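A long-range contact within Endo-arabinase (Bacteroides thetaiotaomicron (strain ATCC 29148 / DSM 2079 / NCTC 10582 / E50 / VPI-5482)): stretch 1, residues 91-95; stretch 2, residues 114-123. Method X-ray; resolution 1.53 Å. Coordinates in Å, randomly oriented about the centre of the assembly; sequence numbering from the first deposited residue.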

ATOM      1  N   ARG A  91     -17.282  -2.697  -7.812  1.00 14.15           N
ATOM      2  CA  ARG A  91     -17.019  -1.295  -7.495  1.00 12.49           C
ATOM      3  C   ARG A  91     -15.540  -1.079  -7.193  1.00 14.78           C
ATOM      4  O   ARG A  91     -14.742  -2.024  -7.200  1.00 12.55           O
ATOM      5  CB  ARG A  91     -17.898  -0.816  -6.329  1.00 14.00           C
ATOM      6  CG  ARG A  91     -19.391  -0.997  -6.578  1.00 19.62           C
ATOM      7  CD  ARG A  91     -20.224  -0.234  -5.559  1.00 19.88           C
ATOM      8  NE  ARG A  91     -20.131   1.207  -5.798  1.00 34.76           N
ATOM      9  CZ  ARG A  91     -20.617   2.145  -4.989  1.00 36.94           C
ATOM     10  NH1 ARG A  91     -21.231   1.805  -3.862  1.00 31.45           N
ATOM     11  NH2 ARG A  91     -20.470   3.428  -5.306  1.00 30.54           N
ATOM     12  N   TYR A  92     -15.167   0.172  -6.940  1.00 11.26           N
ATOM     13  CA  TYR A  92     -13.766   0.508  -6.726  1.00 11.79           C
ATOM     14  C   TYR A  92     -13.599   1.154  -5.374  1.00 10.33           C
ATOM     15  O   TYR A  92     -14.400   2.002  -4.991  1.00 11.36           O
ATOM     16  CB  TYR A  92     -13.263   1.422  -7.852  1.00 11.87           C
ATOM     17  CG  TYR A  92     -13.388   0.716  -9.175  1.00 12.14           C
ATOM     18  CD1 TYR A  92     -14.582   0.735  -9.885  1.00 11.58           C
ATOM     19  CD2 TYR A  92     -12.325  -0.019  -9.684  1.00 10.62           C
ATOM     20  CE1 TYR A  92     -14.709   0.057 -11.078  1.00 10.52           C
ATOM     21  CE2 TYR A  92     -12.443  -0.698 -10.880  1.00 12.44           C
ATOM     22  CZ  TYR A  92     -13.639  -0.660 -11.565  1.00 11.41           C
ATOM     23  OH  TYR A  92     -13.760  -1.338 -12.750  1.00 15.56           O
ATOM     24  N   TYR A  93     -12.558   0.744  -4.657  1.00  9.88           N
ATOM     25  CA  TYR A  93     -12.354   1.173  -3.272  1.00 10.40           C
ATOM     26  C   TYR A  93     -10.977   1.779  -3.088  1.00 10.55           C
ATOM     27  O   TYR A  93      -9.952   1.147  -3.357  1.00 10.59           O
ATOM     28  CB  TYR A  93     -12.555   0.009  -2.300  1.00  9.09           C
ATOM     29  CG  TYR A  93     -13.971  -0.509  -2.306  1.00  9.76           C
ATOM     30  CD1 TYR A  93     -14.398  -1.405  -3.288  1.00 11.52           C
ATOM     31  CD2 TYR A  93     -14.893  -0.100  -1.351  1.00 10.13           C
ATOM     32  CE1 TYR A  93     -15.704  -1.882  -3.307  1.00 11.06           C
ATOM     33  CE2 TYR A  93     -16.189  -0.564  -1.367  1.00 12.65           C
ATOM     34  CZ  TYR A  93     -16.590  -1.458  -2.345  1.00 12.28           C
ATOM     35  OH  TYR A  93     -17.881  -1.934  -2.374  1.00 13.02           O
ATOM     36  N   LEU A  94     -10.976   3.016  -2.621  1.00  9.26           N
ATOM     37  CA  LEU A  94      -9.768   3.775  -2.337  1.00  8.18           C
ATOM     38  C   LEU A  94      -9.439   3.639  -0.851  1.00  9.90           C
ATOM     39  O   LEU A  94     -10.285   3.920   0.010  1.00 10.28           O
ATOM     40  CB  LEU A  94     -10.023   5.252  -2.679  1.00 11.15           C
ATOM     41  CG  LEU A  94      -9.011   6.309  -2.241  1.00  9.19           C
ATOM     42  CD1 LEU A  94      -7.729   6.121  -3.038  1.00  9.78           C
ATOM     43  CD2 LEU A  94      -9.568   7.709  -2.458  1.00 11.40           C
ATOM     44  N   PHE A  95      -8.228   3.176  -0.559  1.00  9.80           N
ATOM     45  CA  PHE A  95      -7.718   3.066   0.806  1.00  8.71           C
ATOM     46  C   PHE A  95      -6.631   4.142   0.956  1.00  9.91           C
ATOM     47  O   PHE A  95      -5.574   4.055   0.315  1.00 10.58           O
ATOM     48  CB  PHE A  95      -7.062   1.691   1.019  1.00  8.87           C
ATOM     49  CG  PHE A  95      -8.031   0.547   1.214  1.00  9.84           C
ATOM     50  CD1 PHE A  95      -9.026   0.267   0.281  1.00 11.78           C
ATOM     51  CD2 PHE A  95      -7.897  -0.297   2.311  1.00 11.21           C
ATOM     52  CE1 PHE A  95      -9.904  -0.809   0.478  1.00 11.33           C
ATOM     53  CE2 PHE A  95      -8.749  -1.378   2.502  1.00  8.98           C
ATOM     54  CZ  PHE A  95      -9.763  -1.633   1.590  1.00  9.16           C
ATOM     55  N   SER A 114     -16.489   3.948 -10.491  1.00 14.85           N
ATOM     56  CA  SER A 114     -15.509   4.096 -11.570  1.00 11.49           C
ATOM     57  C   SER A 114     -14.088   3.936 -11.063  1.00 10.83           C
ATOM     58  O   SER A 114     -13.782   4.344  -9.946  1.00 11.91           O
ATOM     59  CB  SER A 114     -15.640   5.485 -12.195  1.00 14.10           C
ATOM     60  OG  SER A 114     -14.519   5.792 -13.016  1.00 16.41           O
ATOM     61  N   PRO A 115     -13.198   3.362 -11.898  1.00 11.97           N
ATOM     62  CA  PRO A 115     -11.799   3.198 -11.495  1.00 13.20           C
ATOM     63  C   PRO A 115     -11.062   4.532 -11.364  1.00 12.88           C
ATOM     64  O   PRO A 115      -9.979   4.559 -10.774  1.00 15.58           O
ATOM     65  CB  PRO A 115     -11.199   2.390 -12.654  1.00 13.67           C
ATOM     66  CG  PRO A 115     -12.069   2.718 -13.826  1.00 13.13           C
ATOM     67  CD  PRO A 115     -13.456   2.819 -13.244  1.00 12.91           C
ATOM     68  N   LYS A 116     -11.624   5.612 -11.908  1.00 12.83           N
ATOM     69  CA  LYS A 116     -11.003   6.926 -11.729  1.00 13.43           C
ATOM     70  C   LYS A 116     -11.763   7.836 -10.764  1.00 14.48           C
ATOM     71  O   LYS A 116     -11.518   9.044 -10.722  1.00 15.86           O
ATOM     72  CB  LYS A 116     -10.792   7.632 -13.068  1.00 16.82           C
ATOM     73  CG  LYS A 116     -12.062   7.907 -13.862  1.00 14.96           C
ATOM     74  CD  LYS A 116     -11.729   8.654 -15.153  1.00 19.13           C
ATOM     75  CE  LYS A 116     -12.980   9.213 -15.797  1.00 31.09           C
ATOM     76  NZ  LYS A 116     -13.708  10.067 -14.824  1.00 45.01           N
ATOM     77  N   GLY A 117     -12.664   7.261  -9.973  1.00 14.25           N
ATOM     78  CA  GLY A 117     -13.452   8.066  -9.053  1.00 12.24           C
ATOM     79  C   GLY A 117     -14.576   8.795  -9.765  1.00 13.41           C
ATOM     80  O   GLY A 117     -14.828   8.552 -10.949  1.00 17.94           O
ATOM     81  N   PRO A 118     -15.238   9.743  -9.082  1.00 15.51           N
ATOM     82  CA  PRO A 118     -14.926  10.275  -7.750  1.00 14.82           C
ATOM     83  C   PRO A 118     -15.303   9.304  -6.644  1.00 15.76           C
ATOM     84  O   PRO A 118     -16.289   8.566  -6.763  1.00 15.55           O
ATOM     85  CB  PRO A 118     -15.804  11.528  -7.663  1.00 16.07           C
ATOM     86  CG  PRO A 118     -16.972  11.222  -8.554  1.00 19.74           C
ATOM     87  CD  PRO A 118     -16.430  10.380  -9.669  1.00 16.44           C
ATOM     88  N   PHE A 119     -14.497   9.294  -5.590  1.00 10.64           N
ATOM     89  CA  PHE A 119     -14.741   8.447  -4.426  1.00 11.88           C
ATOM     90  C   PHE A 119     -15.492   9.210  -3.342  1.00 12.84           C
ATOM     91  O   PHE A 119     -15.277  10.406  -3.149  1.00 14.17           O
ATOM     92  CB  PHE A 119     -13.417   7.943  -3.857  1.00 12.84           C
ATOM     93  CG  PHE A 119     -12.712   6.973  -4.749  1.00 11.36           C
ATOM     94  CD1 PHE A 119     -13.046   5.626  -4.719  1.00 10.80           C
ATOM     95  CD2 PHE A 119     -11.725   7.408  -5.623  1.00 15.53           C
ATOM     96  CE1 PHE A 119     -12.412   4.726  -5.551  1.00 10.99           C
ATOM     97  CE2 PHE A 119     -11.079   6.508  -6.457  1.00 16.66           C
ATOM     98  CZ  PHE A 119     -11.428   5.168  -6.416  1.00 12.78           C
ATOM     99  N   THR A 120     -16.386   8.513  -2.647  1.00 13.50           N
ATOM    100  CA  THR A 120     -17.061   9.065  -1.474  1.00 12.27           C
ATOM    101  C   THR A 120     -16.804   8.121  -0.301  1.00 12.18           C
ATOM    102  O   THR A 120     -16.595   6.926  -0.494  1.00 13.33           O
ATOM    103  CB  THR A 120     -18.572   9.250  -1.709  1.00 18.89           C
ATOM    104  OG1 THR A 120     -19.168   7.980  -1.972  1.00 22.27           O
ATOM    105  CG2 THR A 120     -18.819  10.169  -2.884  1.00 21.31           C
ATOM    106  N   PRO A 121     -16.800   8.653   0.927  1.00 12.66           N
ATOM    107  CA  PRO A 121     -16.481   7.797   2.078  1.00 12.60           C
ATOM    108  C   PRO A 121     -17.450   6.623   2.220  1.00 12.42           C
ATOM    109  O   PRO A 121     -18.670   6.812   2.190  1.00 15.27           O
ATOM    110  CB  PRO A 121     -16.624   8.751   3.266  1.00 13.43           C
ATOM    111  CG  PRO A 121     -16.398  10.108   2.689  1.00 15.64           C
ATOM    112  CD  PRO A 121     -16.984  10.062   1.309  1.00 14.58           C
ATOM    113  N   LEU A 122     -16.901   5.423   2.368  1.00 13.01           N
ATOM    114  CA  LEU A 122     -17.732   4.243   2.572  1.00 12.08           C
ATOM    115  C   LEU A 122     -18.396   4.354   3.936  1.00 12.02           C
ATOM    116  O   LEU A 122     -19.612   4.167   4.066  1.00 14.72           O
ATOM    117  CB  LEU A 122     -16.889   2.974   2.438  1.00 14.32           C
ATOM    118  CG  LEU A 122     -17.650   1.662   2.580  1.00 11.54           C
ATOM    119  CD1 LEU A 122     -18.739   1.538   1.509  1.00 13.50           C
ATOM    120  CD2 LEU A 122     -16.665   0.492   2.539  1.00 12.27           C
ATOM    121  N   VAL A 123     -17.582   4.669   4.946  1.00 11.18           N
ATOM    122  CA  VAL A 123     -18.034   5.176   6.238  1.00 13.15           C
ATOM    123  C   VAL A 123     -17.118   6.353   6.578  1.00 13.48           C
ATOM    124  O   VAL A 123     -15.968   6.400   6.110  1.00 12.90           O
ATOM    125  CB  VAL A 123     -17.968   4.116   7.366  1.00 15.39           C
ATOM    126  CG1 VAL A 123     -18.865   2.921   7.043  1.00 14.49           C
ATOM    127  CG2 VAL A 123     -16.544   3.661   7.608  1.00 14.98           C
TER

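What holds the two stretches together if no hydrogen bond crosses between them? The strand of residues 91-95 meets a segment that is largely loop, and aromatic side chains make most of the contact, against both side chains and backbone, burying 367 Å² over both sides. By CA atoms, the closest approach is Tyr92 CA to Pro115 CA, 5.8 Å; Leu94 CA and Phe119 CA are 7.1 Å apart.

How does Tyr92 meet the turn? Its CB points toward the second stretch, and chi1 of -61° (m) with chi2 of 85° sets the ring against the start of a type I turn. Pro115 CD sits 4.0 Å from the centroid of the Tyr92 ring, over its face, where a C-H beside the electron-poor proline nitrogen can meet the pi cloud. The turn is braced from within: Gly117 N donates to Ser114 O (3.1 Å), and Lys116 N to Ser114 OG (3.1 Å), which chi1 t holds within its reach.

Why does Phe119 matter to both Tyr92 and Leu94? Chi1 m and chi2 -84° carry its ring back to the strand, turning one face to Leu94 while an edge meets Tyr92. Leu94 CB lies 3.6 Å from the centroid of the Phe119 ring, almost on the ring normal, a close CH-pi contact. At the edge, Phe119 CE1 is 3.4 Å from Tyr92 O, so the slightly positive hydrogen on CE1 points roughly at the carbonyl oxygen, a favourable contact though not a hydrogen bond.

Can Tyr93 contribute although its CB points away? The end of its side chain comes nearer, at chi1 -64° (m), and Tyr93 CE2 lies 4.1 Å from Leu122 CD2. The leucine methyl, carried by a chi1 t, chi2 p conformation, makes an apolar contact at the ring edge, not over the face.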